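Local coordinates for cell wall surface anchor family protein (PDB 3PF2) that serves as the major pilin that builds the shaft of the type 1 pilus on the cell surface of group B Streptococcus, at residues W31-T36 and L132-A137; P7-D12 and K169-P174; K60-I65 and L91-K96. All blocks are in the same frame, centred on the assembly; numbering follows the deposited sequence.

Interaction 1 (W31-T36 and L132-A137)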
loop_
_atom_site.group_PDB
_atom_site.type_symbol
_atom_site.label_atom_id
_atom_site.label_comp_id
_atom_site.label_asym_id
_atom_site.label_seq_id
_atom_site.Cartn_x
_atom_site.Cartn_y
_atom_site.Cartn_z
ATOM N N TRP A 31 6.837 -3.122 1.846
ATOM C CA TRP A 31 7.540 -3.197 0.562
ATOM C C TRP A 31 8.846 -3.934 0.847
ATOM O O TRP A 31 9.321 -3.937 1.994
ATOM C CB TRP A 31 7.865 -1.803 0.042
ATOM C CG TRP A 31 6.697 -0.905 -0.222
ATOM C CD1 TRP A 31 6.226 0.074 0.603
ATOM C CD2 TRP A 31 5.881 -0.864 -1.403
ATOM N NE1 TRP A 31 5.160 0.714 0.024
ATOM C CE2 TRP A 31 4.927 0.160 -1.211
ATOM C CE3 TRP A 31 5.868 -1.594 -2.613
ATOM C CZ2 TRP A 31 3.963 0.485 -2.172
ATOM C CZ3 TRP A 31 4.889 -1.275 -3.574
ATOM C CH2 TRP A 31 3.963 -0.236 -3.346
ATOM N N PHE A 32 9.433 -4.556 -0.174
ATOM C CA PHE A 32 10.744 -5.209 -0.009
ATOM C C PHE A 32 11.722 -4.668 -1.043
ATOM O O PHE A 32 11.525 -4.877 -2.239
ATOM C CB PHE A 32 10.622 -6.727 -0.142
ATOM C CG PHE A 32 9.777 -7.344 0.934
ATOM C CD1 PHE A 32 10.356 -7.887 2.067
ATOM C CD2 PHE A 32 8.389 -7.343 0.819
ATOM C CE1 PHE A 32 9.544 -8.442 3.095
ATOM C CE2 PHE A 32 7.575 -7.875 1.826
ATOM C CZ PHE A 32 8.156 -8.441 2.961
ATOM N N LEU A 33 12.736 -3.937 -0.577
ATOM C CA LEU A 33 13.785 -3.440 -1.468
ATOM C C LEU A 33 14.834 -4.529 -1.544
ATOM O O LEU A 33 15.325 -5.005 -0.510
ATOM C CB LEU A 33 14.407 -2.159 -0.909
ATOM C CG LEU A 33 13.676 -0.801 -0.961
ATOM C CD1 LEU A 33 12.156 -0.882 -0.895
ATOM C CD2 LEU A 33 14.241 0.234 0.027
ATOM N N LYS A 34 15.187 -4.936 -2.756
ATOM C CA LYS A 34 15.999 -6.126 -2.930
ATOM C C LYS A 34 17.196 -5.813 -3.800
ATOM O O LYS A 34 17.046 -5.164 -4.815
ATOM C CB LYS A 34 15.191 -7.243 -3.604
ATOM C CG LYS A 34 13.881 -7.594 -2.878
ATOM C CD LYS A 34 12.821 -8.130 -3.873
ATOM C CE LYS A 34 13.229 -9.484 -4.503
ATOM N NZ LYS A 34 12.205 -9.983 -5.475
ATOM N N SER A 35 18.372 -6.309 -3.420
ATOM C CA SER A 35 19.559 -6.164 -4.266
ATOM C C SER A 35 20.380 -7.424 -4.217
ATOM O O SER A 35 20.524 -8.030 -3.165
ATOM C CB SER A 35 20.447 -5.024 -3.761
ATOM O OG SER A 35 21.566 -4.852 -4.623
ATOM N N THR A 36 20.949 -7.809 -5.347
ATOM C CA THR A 36 22.014 -8.802 -5.308
ATOM C C THR A 36 23.259 -8.188 -4.651
ATOM O O THR A 36 23.442 -6.971 -4.645
ATOM C CB THR A 36 22.362 -9.368 -6.707
ATOM O OG1 THR A 36 22.857 -8.315 -7.543
ATOM C CG2 THR A 36 21.142 -9.978 -7.362
ATOM N N LEU A 132 20.352 -9.074 -0.567
ATOM C CA LEU A 132 20.048 -8.020 0.397
ATOM C C LEU A 132 18.558 -7.706 0.357
ATOM O O LEU A 132 18.009 -7.355 -0.689
ATOM C CB LEU A 132 20.863 -6.751 0.136
ATOM C CG LEU A 132 20.574 -5.551 1.054
ATOM C CD1 LEU A 132 21.069 -5.836 2.470
ATOM C CD2 LEU A 132 21.195 -4.250 0.533
ATOM N N GLU A 133 17.920 -7.844 1.517
ATOM C CA GLU A 133 16.481 -7.663 1.654
ATOM C C GLU A 133 16.197 -6.579 2.679
ATOM O O GLU A 133 16.637 -6.671 3.824
ATOM C CB GLU A 133 15.831 -8.987 2.055
ATOM C CG GLU A 133 14.363 -8.896 2.461
ATOM C CD GLU A 133 13.849 -10.194 3.070
ATOM O OE1 GLU A 133 14.568 -11.224 3.088
ATOM O OE2 GLU A 133 12.681 -10.190 3.520
ATOM N N ILE A 134 15.473 -5.551 2.251
ATOM C CA ILE A 134 15.117 -4.423 3.113
ATOM C C ILE A 134 13.600 -4.272 3.171
ATOM O O ILE A 134 12.989 -3.746 2.235
ATOM C CB ILE A 134 15.736 -3.077 2.633
ATOM C CG1 ILE A 134 17.250 -3.201 2.423
ATOM C CG2 ILE A 134 15.378 -1.933 3.608
ATOM C CD1 ILE A 134 17.864 -1.956 1.835
ATOM N N PRO A 135 12.979 -4.735 4.267
ATOM C CA PRO A 135 11.537 -4.529 4.419
ATOM C C PRO A 135 11.227 -3.112 4.878
ATOM O O PRO A 135 11.870 -2.606 5.806
ATOM C CB PRO A 135 11.129 -5.557 5.492
ATOM C CG PRO A 135 12.394 -6.098 6.073
ATOM C CD PRO A 135 13.577 -5.388 5.442
ATOM N N VAL A 136 10.279 -2.459 4.208
ATOM C CA VAL A 136 9.870 -1.102 4.546
ATOM C C VAL A 136 8.367 -1.077 4.810
ATOM O O VAL A 136 7.561 -1.326 3.913
ATOM C CB VAL A 136 10.259 -0.077 3.451
ATOM C CG1 VAL A 136 9.820 1.337 3.847
ATOM C CG2 VAL A 136 11.774 -0.109 3.224
ATOM N N ALA A 137 8.000 -0.775 6.049
ATOM C CA ALA A 137 6.593 -0.669 6.418
ATOM C C ALA A 137 5.976 0.630 5.911
ATOM O O ALA A 137 6.602 1.698 5.967
ATOM C CB ALA A 137 6.437 -0.801 7.929
#

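Interaction 2 (P7-D12 and K169-P174). With CA (calcium ion), chain B.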
loop_
_atom_site.group_PDB
_atom_site.type_symbol
_atom_site.label_atom_id
_atom_site.label_comp_id
_atom_site.label_asym_id
_atom_site.label_seq_id
_atom_site.Cartn_x
_atom_site.Cartn_y
_atom_site.Cartn_z
ATOM N N PRO A 7 25.513 -4.911 -8.633
ATOM C CA PRO A 7 24.147 -5.166 -8.110
ATOM C C PRO A 7 22.985 -5.065 -9.114
ATOM O O PRO A 7 22.915 -4.123 -9.900
ATOM C CB PRO A 7 23.977 -4.097 -7.029
ATOM C CG PRO A 7 25.381 -3.742 -6.611
ATOM C CD PRO A 7 26.185 -3.826 -7.886
ATOM N N LYS A 8 22.113 -6.067 -9.084
ATOM C CA LYS A 8 20.815 -6.003 -9.759
ATOM C C LYS A 8 19.815 -5.729 -8.651
ATOM O O LYS A 8 19.968 -6.229 -7.531
ATOM C CB LYS A 8 20.499 -7.344 -10.411
ATOM C CG LYS A 8 21.217 -7.601 -11.729
ATOM C CD LYS A 8 22.652 -8.016 -11.482
ATOM C CE LYS A 8 23.386 -8.224 -12.769
ATOM N NZ LYS A 8 24.844 -8.167 -12.473
ATOM N N THR A 9 18.782 -4.959 -8.963
ATOM C CA THR A 9 17.812 -4.551 -7.947
ATOM C C THR A 9 16.392 -4.890 -8.368
ATOM O O THR A 9 16.096 -5.006 -9.544
ATOM C CB THR A 9 17.915 -3.037 -7.633
ATOM O OG1 THR A 9 17.980 -2.287 -8.858
ATOM C CG2 THR A 9 19.175 -2.761 -6.806
ATOM N N ASP A 10 15.521 -5.071 -7.380
ATOM C CA ASP A 10 14.098 -5.295 -7.633
ATOM C C ASP A 10 13.346 -4.825 -6.406
ATOM O O ASP A 10 13.927 -4.699 -5.326
ATOM C CB ASP A 10 13.818 -6.785 -7.863
ATOM C CG ASP A 10 12.333 -7.090 -8.039
ATOM O OD1 ASP A 10 11.638 -6.317 -8.701
ATOM O OD2 ASP A 10 11.859 -8.116 -7.535
ATOM N N LYS A 11 12.044 -4.596 -6.554
ATOM C CA LYS A 11 11.209 -4.274 -5.399
ATOM C C LYS A 11 9.958 -5.154 -5.470
ATOM O O LYS A 11 9.431 -5.401 -6.553
ATOM C CB LYS A 11 10.835 -2.782 -5.411
ATOM C CG LYS A 11 10.211 -2.240 -4.108
ATOM C CD LYS A 11 9.847 -0.760 -4.250
ATOM C CE LYS A 11 9.232 -0.198 -2.958
ATOM N NZ LYS A 11 9.086 1.290 -3.001
ATOM N N ASP A 12 9.521 -5.642 -4.313
ATOM C CA ASP A 12 8.281 -6.412 -4.181
ATOM C C ASP A 12 7.376 -5.725 -3.161
ATOM O O ASP A 12 7.764 -4.760 -2.508
ATOM C CB ASP A 12 8.574 -7.823 -3.656
ATOM C CG ASP A 12 9.361 -8.681 -4.639
ATOM O OD1 ASP A 12 9.499 -8.287 -5.831
ATOM O OD2 ASP A 12 9.853 -9.740 -4.205
ATOM N N LYS A 169 27.675 4.271 -9.629
ATOM C CA LYS A 169 26.815 3.947 -10.759
ATOM C C LYS A 169 25.455 3.573 -10.192
ATOM O O LYS A 169 25.375 3.076 -9.058
ATOM C CB LYS A 169 27.358 2.734 -11.510
ATOM C CG LYS A 169 28.768 2.912 -12.111
ATOM C CD LYS A 169 29.343 1.560 -12.517
ATOM C CE LYS A 169 28.696 1.037 -13.787
ATOM N NZ LYS A 169 29.287 -0.248 -14.253
ATOM N N PRO A 170 24.389 3.765 -10.992
ATOM C CA PRO A 170 23.048 3.379 -10.554
ATOM C C PRO A 170 22.683 1.912 -10.842
ATOM O O PRO A 170 23.215 1.285 -11.772
ATOM C CB PRO A 170 22.149 4.310 -11.374
ATOM C CG PRO A 170 22.881 4.444 -12.675
ATOM C CD PRO A 170 24.363 4.451 -12.299
ATOM N N SER A 171 21.776 1.377 -10.019
ATOM C CA SER A 171 21.049 0.149 -10.328
ATOM C C SER A 171 19.597 0.438 -9.980
ATOM O O SER A 171 19.310 1.030 -8.941
ATOM C CB SER A 171 21.566 -1.042 -9.521
ATOM O OG SER A 171 20.801 -2.219 -9.786
ATOM N N ASN A 172 18.688 0.022 -10.862
ATOM C CA ASN A 172 17.266 0.292 -10.709
ATOM C C ASN A 172 16.459 -0.966 -11.010
ATOM O O ASN A 172 16.826 -1.730 -11.917
ATOM C CB ASN A 172 16.828 1.419 -11.675
ATOM C CG ASN A 172 17.599 2.719 -11.459
ATOM O OD1 ASN A 172 17.186 3.577 -10.690
ATOM N ND2 ASN A 172 18.735 2.851 -12.133
ATOM N N PRO A 173 15.351 -1.192 -10.274
ATOM C CA PRO A 173 14.450 -2.286 -10.674
ATOM C C PRO A 173 13.869 -2.084 -12.096
ATOM O O PRO A 173 13.412 -0.986 -12.432
ATOM C CB PRO A 173 13.328 -2.214 -9.628
ATOM C CG PRO A 173 13.989 -1.611 -8.413
ATOM C CD PRO A 173 14.923 -0.563 -9.007
ATOM N N PRO A 174 13.928 -3.124 -12.940
ATOM C CA PRO A 174 13.325 -3.013 -14.280
ATOM C C PRO A 174 11.809 -2.878 -14.225
ATOM O O PRO A 174 11.225 -2.188 -15.073
ATOM C CB PRO A 174 13.690 -4.341 -14.953
ATOM C CG PRO A 174 14.883 -4.844 -14.224
ATOM C CD PRO A 174 14.828 -4.281 -12.826
HETATM CA CA CA B . 9.495 -7.364 -7.878
HETATM O O HOH W 1 18.607 -4.020 -11.735
HETATM O O HOH W 2 8.772 -6.028 -9.693
HETATM O O HOH W 3 9.326 -9.378 -9.150
#

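Interaction 3 (K60-I65 and L91-K96)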
loop_
_atom_site.group_PDB
_atom_site.type_symbol
_atom_site.label_atom_id
_atom_site.label_comp_id
_atom_site.label_asym_id
_atom_site.label_seq_id
_atom_site.Cartn_x
_atom_site.Cartn_y
_atom_site.Cartn_z
ATOM N N LYS A 60 6.317 4.172 7.323
ATOM C CA LYS A 60 6.159 3.890 8.757
ATOM C C LYS A 60 7.484 3.595 9.437
ATOM O O LYS A 60 7.802 4.201 10.455
ATOM C CB LYS A 60 5.181 2.741 9.022
ATOM C CG LYS A 60 3.729 3.071 8.738
ATOM C CD LYS A 60 3.227 4.224 9.613
ATOM C CE LYS A 60 1.932 4.800 9.055
ATOM N NZ LYS A 60 1.360 5.834 9.975
ATOM N N SER A 61 8.242 2.652 8.883
ATOM C CA SER A 61 9.512 2.235 9.480
ATOM C C SER A 61 10.261 1.333 8.533
ATOM O O SER A 61 9.688 0.838 7.555
ATOM C CB SER A 61 9.262 1.457 10.786
ATOM O OG SER A 61 8.377 0.378 10.553
ATOM N N VAL A 62 11.546 1.121 8.822
ATOM C CA VAL A 62 12.329 0.086 8.161
ATOM C C VAL A 62 12.437 -1.099 9.118
ATOM O O VAL A 62 12.661 -0.916 10.327
ATOM C CB VAL A 62 13.739 0.587 7.759
ATOM C CG1 VAL A 62 14.561 -0.534 7.129
ATOM C CG2 VAL A 62 13.648 1.811 6.804
ATOM N N GLY A 63 12.278 -2.307 8.578
ATOM C CA GLY A 63 12.279 -3.532 9.364
ATOM C C GLY A 63 13.654 -4.153 9.503
ATOM O O GLY A 63 14.667 -3.450 9.513
ATOM N N LYS A 64 13.690 -5.478 9.594
ATOM C CA LYS A 64 14.941 -6.174 9.831
ATOM C C LYS A 64 15.647 -6.447 8.496
ATOM O O LYS A 64 15.146 -7.208 7.673
ATOM C CB LYS A 64 14.672 -7.470 10.592
ATOM C CG LYS A 64 15.858 -7.961 11.398
ATOM C CD LYS A 64 15.482 -9.057 12.404
ATOM C CE LYS A 64 15.187 -10.378 11.709
ATOM N NZ LYS A 64 14.995 -11.489 12.691
ATOM N N ILE A 65 16.814 -5.831 8.305
ATOM C CA ILE A 65 17.587 -5.991 7.062
ATOM C C ILE A 65 18.397 -7.285 7.095
ATOM O O ILE A 65 19.134 -7.530 8.058
ATOM C CB ILE A 65 18.471 -4.749 6.775
ATOM C CG1 ILE A 65 17.585 -3.508 6.633
ATOM C CG2 ILE A 65 19.353 -4.958 5.530
ATOM C CD1 ILE A 65 18.311 -2.243 6.226
ATOM N N LEU A 91 13.083 8.261 1.469
ATOM C CA LEU A 91 13.890 7.411 2.329
ATOM C C LEU A 91 15.289 7.221 1.735
ATOM O O LEU A 91 15.436 6.945 0.539
ATOM C CB LEU A 91 13.209 6.052 2.493
ATOM C CG LEU A 91 13.948 4.914 3.211
ATOM C CD1 LEU A 91 14.205 5.263 4.697
ATOM C CD2 LEU A 91 13.159 3.605 3.094
ATOM N N LYS A 92 16.315 7.370 2.567
ATOM C CA LYS A 92 17.666 7.021 2.144
ATOM C C LYS A 92 18.276 6.080 3.156
ATOM O O LYS A 92 18.228 6.357 4.355
ATOM C CB LYS A 92 18.523 8.273 2.007
ATOM C CG LYS A 92 19.879 8.016 1.358
ATOM C CD LYS A 92 20.792 9.219 1.557
ATOM C CE LYS A 92 20.405 10.397 0.688
ATOM N NZ LYS A 92 21.232 11.584 1.090
ATOM N N ILE A 93 18.809 4.954 2.683
ATOM C CA ILE A 93 19.495 3.982 3.531
ATOM C C ILE A 93 20.946 3.872 3.074
ATOM O O ILE A 93 21.229 3.470 1.947
ATOM C CB ILE A 93 18.813 2.596 3.525
ATOM C CG1 ILE A 93 17.374 2.714 4.050
ATOM C CG2 ILE A 93 19.636 1.568 4.333
ATOM C CD1 ILE A 93 16.553 1.487 3.812
ATOM N N THR A 94 21.858 4.237 3.967
ATOM C CA THR A 94 23.274 4.310 3.633
ATOM C C THR A 94 24.029 3.211 4.356
ATOM O O THR A 94 24.062 3.168 5.591
ATOM C CB THR A 94 23.855 5.696 4.014
ATOM O OG1 THR A 94 23.068 6.727 3.414
ATOM C CG2 THR A 94 25.312 5.828 3.571
ATOM N N PHE A 95 24.604 2.301 3.579
ATOM C CA PHE A 95 25.427 1.246 4.130
ATOM C C PHE A 95 26.823 1.810 4.322
ATOM O O PHE A 95 27.336 2.517 3.453
ATOM C CB PHE A 95 25.359 -0.018 3.260
ATOM C CG PHE A 95 24.005 -0.685 3.304
ATOM C CD1 PHE A 95 22.939 -0.184 2.545
ATOM C CD2 PHE A 95 23.784 -1.791 4.127
ATOM C CE1 PHE A 95 21.668 -0.777 2.599
ATOM C CE2 PHE A 95 22.510 -2.398 4.190
ATOM C CZ PHE A 95 21.454 -1.883 3.424
ATOM N N LYS A 96 27.398 1.559 5.497
ATOM C CA LYS A 96 28.616 2.256 5.921
ATOM C C LYS A 96 29.827 1.720 5.177
ATOM O O LYS A 96 30.146 0.543 5.302
ATOM C CB LYS A 96 28.831 2.081 7.429
ATOM C CG LYS A 96 27.750 2.672 8.309
ATOM C CD LYS A 96 28.260 2.849 9.738
ATOM C CE LYS A 96 27.242 3.598 10.580
ATOM N NZ LYS A 96 27.856 4.213 11.789
#

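Interaction 1 (W31-T36 and L132-A137)
Phe32 turns CG anti to its carbonyl carbon (chi1 -64°), whereas Glu133 sets CG anti to its backbone N (chi1 170°), and the two side chains run alongside each other in the same direction. Ring and carboxylate planes stand 51° apart, with Glu133 OE2 3.6 Å from Phe32 CD1. Further along, Phe32 CE1 comes within 4.1 Å of Pro135 CB. Phe32 and Pro135 form a non-hydrogen-bonded antiparallel pair: Pro135 takes no backbone bond from strand 29-35 there, while its O accepts from Gly63 N on the other side.

The hydrogen-bonded pairs are Trp31 with Val136, Leu33 with Ile134 and Ser35 with Leu132, each joined by two N-H to O bonds; that from Val136 N to Trp31 O measures 2.8 Å. Between them, Lys34 CA directs a C-H toward Leu132 O at 3.3 Å. The face carrying Leu33, Ile134 and Val136 is mostly apolar: Leu33 CB meets Ile134 CB at 3.9 Å, and Leu33 CD2 crosses to Val136 CG2 at 4.1 Å. Ile134 also packs on Ile49 and Ile93 of the facing sheet.

In the Cna-B-like part of this C-terminal pilin fragment, two inner, neighbouring strands are thus joined by their backbones. Mostly apolar groups, with Ser35 among them, face the other sheet; Glu133, partly exposed on the outer face, keeps its carboxylate probably helped by a donor from Asn125 to OE1.

Interaction 2 (P7-D12 and K169-P174)
Thr9 and Ser171 meet where the outermost strands of two sheets come together, at one edge of the Ig-like beta-sandwich. Thr9 CB lies 3.7 Å from Ser171 OG. From there the side chain forks: Thr9 CG2 lies 3.4 Å from Ser171 OG, and OG1 sits between its own backbone N and carbonyl carbon (chi1 47°). That position lets Thr9 OG1 donate to Ser171 OG at 3.0 Å while lying only 2.9 Å from the carbonyl carbon of Asn172. Threonine suits the place because one branch is polar and the other fills space.

Ser171 OG passes the chain of bonds on, donating to Pro7 O at 2.8 Å from above the carbonyl plane, 50° out of it. A water accepts from Thr9 N at 2.9 Å and probably links it to the carbonyl of the loop residue Asn172. Pro173 then lies against the backbone, its CB being 3.8 Å from Asp10 CA; its compact, puckered ring offers apolar carbons to the backbone and has no N-H to satisfy.

Side chains on strand 9-13 have other tasks. Lys11 NZ is covalently linked to Asn152 CG, an intramolecular isopeptide bond, and has Asp51 as its polar partner. Lys34 of the adjacent strand 29-35 pairs with the carboxylates of Asp10 and Asp12. Calcium takes both carboxylate oxygens of Asp10, the carbonyl of Lys11, two waters and Asp19, while Asp12 gives a single oxygen, OD1, 2.2 Å from the ion.

Interaction 3 (K60-I65 and L91-K96)
Val62 and Ile93 bring the nearest pair of CA atoms, 9.4 Å apart, where segments 60-65 and 91-96 face each other with the end-to-end directions of their touching parts 26° apart. Such a spacing is that of two sheets packed face to face, and side chains alone bridge it. Val62 points toward the other segment and sends CG2 between two partners. Val62 CG2 lies 4.1 Å from Leu91 CD1, the two side chains crossing obliquely; CD2 of the same leucine is equally near. The other partner is Ile93, whose CD1 stands 4.2 Å from Val62 CG2. With CG1 of Ile93 anti to the carbonyl carbon (chi1 -61°), its CG2 is anti to the backbone N, and Ile65 CD1 approaches Ile93 CG2 at 4.5 Å.

Ile65 is the second bridge. Its CD1 tip reaches CZ of Phe95 at 4.2 Å, and that ring is in turn set edge-to-face against Phe47 of strand 46-52. Branched aliphatic residues bring methyl groups into this spacing from both sides, while phenylalanine reaches in from a CB that does not point directly across. Upstream, Lys60 and Ser61 both face Ala137 in a classic beta bulge.

Only methyl and ring carbons meet here, without a polar pair between the segments, so cohesion of the two sheets at this point rests on dispersion and on burial of apolar surface rather than on directional bonds.

Interactions 1 and 3 lie in the buried interior of one Ig-like sandwich, whereas interaction 2 is only partly buried at its edge. Strand 29-35 pairs with strand 9-13 on one side and 132-140 on the other, and 132-140 pairs next with 57-67, so a single sheet reaches all three contacts. Interaction 1 works within that sheet through backbone bonds; interaction 3 crosses to the facing sheet by apolar packing; interaction 2 also joins the two sheets, but with hydroxyls, water and prolines. Interactions 1 and 2 share neighbouring strands near the calcium, while Leu132 of interaction 1 packs on Ile65 of interaction 3.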